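Local coordinates for gamma-glutamyltransferase 1 Threonine peptidase. MEROPS family T03 (Pseudomonas nitroreducens, PDB 7D9E), which catalyses transfer of the gamma-glutamyl group from donors such as glutathione to amino acids or water, and is used for theanine synthesis, at the interface of chains A and B. Sequence-based numbering; all coordinates share one arbitrary frame. Chains: chain A, Gamma-glutamyltransferase 1 Threonine peptidase. MEROPS family T03; chain B, Gamma-glutamyltransferase 1 Threonine peptidase. MEROPS family T03.

The interface of chains A and B. Residues chain A 308, 311-312, 352, 355; chain B 126, 128-129, 131-132.
Helix 297-317 of chain A, with the 3-10 helix 352-354 and A:Val355 just after it, meets the chain B stretch that leaves strand 125-126 and runs as a loop through B:Leu128 to B:Asp132. A:Lys308 carries the polar contact. Its chain bends at the last torsion (chi4 60°), turning NZ onto B:Asp132 OD1 in a 2.8 Å salt bridge that meets the carboxylate oxygen nearly along its C-O axis. The same amine nitrogen lies 3.1 Å from the imidazole NE2 of B:His126, but well out of the ring plane, so any hydrogen bond there is at best strained; A:Lys308 CG and water 1 occupy the ring edge in plane. Replacing A:Lys308 with a methionine would probably leave the B:Asp132 carboxylate without its charged mate and take a partner from water 1. Water 1 knits A:Lys308 NZ and A:Thr352 OG1 to the B:Leu128 carbonyl and to the amide and OD1 of B:Asp132. Water 2 lies 2.7 Å from B:Asp132 OD2 and also bonds A:Thr352 OG1 and N, so both carboxylate oxygens are engaged. Beside this polar cluster B:Leu128, with 98 Å² hidden, splits its methyls: CD1 lies 3.8 Å from A:Thr352 CG2 and faces A:Val355 tip to tip, whereas CD2 reaches A:Ala312 CB at 3.8 Å. Together these contacts pin the chain B loop to chain A, and probably stabilise the pairing of the two subunits of the mature, autoprocessed enzyme.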
loop_
_atom_site.group_PDB
_atom_site.type_symbol
_atom_site.label_atom_id
_atom_site.label_comp_id
_atom_site.label_asym_id
_atom_site.label_seq_id
_atom_site.Cartn_x
_atom_site.Cartn_y
_atom_site.Cartn_z
ATOM N N LYS A 308 20.197 1.930 0.680
ATOM C CA LYS A 308 20.997 0.720 0.555
ATOM C C LYS A 308 20.923 -0.115 1.826
ATOM O O LYS A 308 20.757 -1.342 1.774
ATOM C CB LYS A 308 22.454 1.082 0.273
ATOM C CG LYS A 308 22.770 1.319 -1.211
ATOM C CD LYS A 308 24.229 1.696 -1.353
ATOM C CE LYS A 308 24.818 1.328 -2.715
ATOM N NZ LYS A 308 24.102 2.008 -3.852
ATOM N N PHE A 311 17.281 -1.536 2.631
ATOM C CA PHE A 311 16.869 -2.695 1.855
ATOM C C PHE A 311 17.723 -3.914 2.162
ATOM O O PHE A 311 17.243 -5.045 2.016
ATOM C CB PHE A 311 16.844 -2.370 0.370
ATOM C CG PHE A 311 15.560 -1.713 -0.053
ATOM C CD1 PHE A 311 14.462 -2.487 -0.395
ATOM C CD2 PHE A 311 15.432 -0.327 -0.048
ATOM C CE1 PHE A 311 13.264 -1.890 -0.754
ATOM C CE2 PHE A 311 14.217 0.279 -0.409
ATOM C CZ PHE A 311 13.151 -0.506 -0.769
ATOM N N ALA A 312 18.971 -3.720 2.596
ATOM C CA ALA A 312 19.752 -4.874 3.044
ATOM C C ALA A 312 19.074 -5.575 4.216
ATOM O O ALA A 312 18.986 -6.813 4.245
ATOM C CB ALA A 312 21.166 -4.448 3.440
ATOM N N THR A 352 28.279 -1.934 -3.317
ATOM C CA THR A 352 27.069 -2.705 -3.052
ATOM C C THR A 352 27.407 -4.043 -2.413
ATOM O O THR A 352 26.706 -4.493 -1.500
ATOM C CB THR A 352 26.307 -2.906 -4.365
ATOM O OG1 THR A 352 25.858 -1.632 -4.841
ATOM C CG2 THR A 352 25.108 -3.813 -4.175
ATOM N N VAL A 355 27.710 -3.738 1.317
ATOM C CA VAL A 355 26.537 -3.440 2.129
ATOM C C VAL A 355 25.955 -4.766 2.603
ATOM O O VAL A 355 25.601 -5.623 1.788
ATOM C CB VAL A 355 25.501 -2.633 1.337
ATOM C CG1 VAL A 355 24.322 -2.259 2.221
ATOM C CG2 VAL A 355 26.145 -1.390 0.779
ATOM N N HIS B 126 15.782 4.193 -4.851
ATOM C CA HIS B 126 16.866 3.234 -4.918
ATOM C C HIS B 126 16.596 2.146 -3.887
ATOM O O HIS B 126 16.014 2.411 -2.837
ATOM C CB HIS B 126 18.211 3.917 -4.617
ATOM C CG HIS B 126 19.365 2.974 -4.595
ATOM N ND1 HIS B 126 19.777 2.284 -5.717
ATOM C CD2 HIS B 126 20.191 2.597 -3.593
ATOM C CE1 HIS B 126 20.803 1.510 -5.397
ATOM N NE2 HIS B 126 21.075 1.686 -4.115
ATOM N N LEU B 128 19.040 -0.867 -3.380
ATOM C CA LEU B 128 20.217 -1.727 -3.237
ATOM C C LEU B 128 20.391 -2.652 -4.435
ATOM O O LEU B 128 21.467 -2.690 -5.048
ATOM C CB LEU B 128 20.213 -2.519 -1.922
ATOM C CG LEU B 128 21.465 -3.346 -1.656
ATOM C CD1 LEU B 128 22.692 -2.440 -1.580
ATOM C CD2 LEU B 128 21.324 -4.140 -0.364
ATOM N N LEU B 129 19.347 -3.415 -4.762
ATOM C CA LEU B 129 19.316 -4.256 -5.950
ATOM C C LEU B 129 18.058 -3.907 -6.732
ATOM O O LEU B 129 16.948 -3.924 -6.162
ATOM C CB LEU B 129 19.285 -5.738 -5.588
ATOM C CG LEU B 129 20.479 -6.244 -4.788
ATOM C CD1 LEU B 129 20.217 -7.686 -4.401
ATOM C CD2 LEU B 129 21.754 -6.110 -5.596
ATOM N N LYS B 131 21.718 -3.190 -8.697
ATOM C CA LYS B 131 22.880 -2.453 -8.217
ATOM C C LYS B 131 22.909 -1.025 -8.750
ATOM O O LYS B 131 22.836 -0.797 -9.961
ATOM C CB LYS B 131 24.150 -3.190 -8.635
ATOM C CG LYS B 131 25.427 -2.425 -8.359
ATOM C CD LYS B 131 26.662 -3.272 -8.668
ATOM C CE LYS B 131 27.920 -2.498 -8.372
ATOM N NZ LYS B 131 29.121 -3.325 -8.657
ATOM N N ASP B 132 23.022 -0.068 -7.826
ATOM C CA ASP B 132 23.297 1.337 -8.147
ATOM C C ASP B 132 22.318 1.908 -9.162
ATOM O O ASP B 132 22.658 2.792 -9.951
ATOM C CB ASP B 132 24.743 1.524 -8.606
ATOM C CG ASP B 132 25.731 1.295 -7.487
ATOM O OD1 ASP B 132 25.305 1.335 -6.314
ATOM O OD2 ASP B 132 26.927 1.085 -7.777
HETATM O O HOH W 1 23.308 -0.682 -5.067
HETATM O O HOH W 2 27.934 -0.038 -5.529
#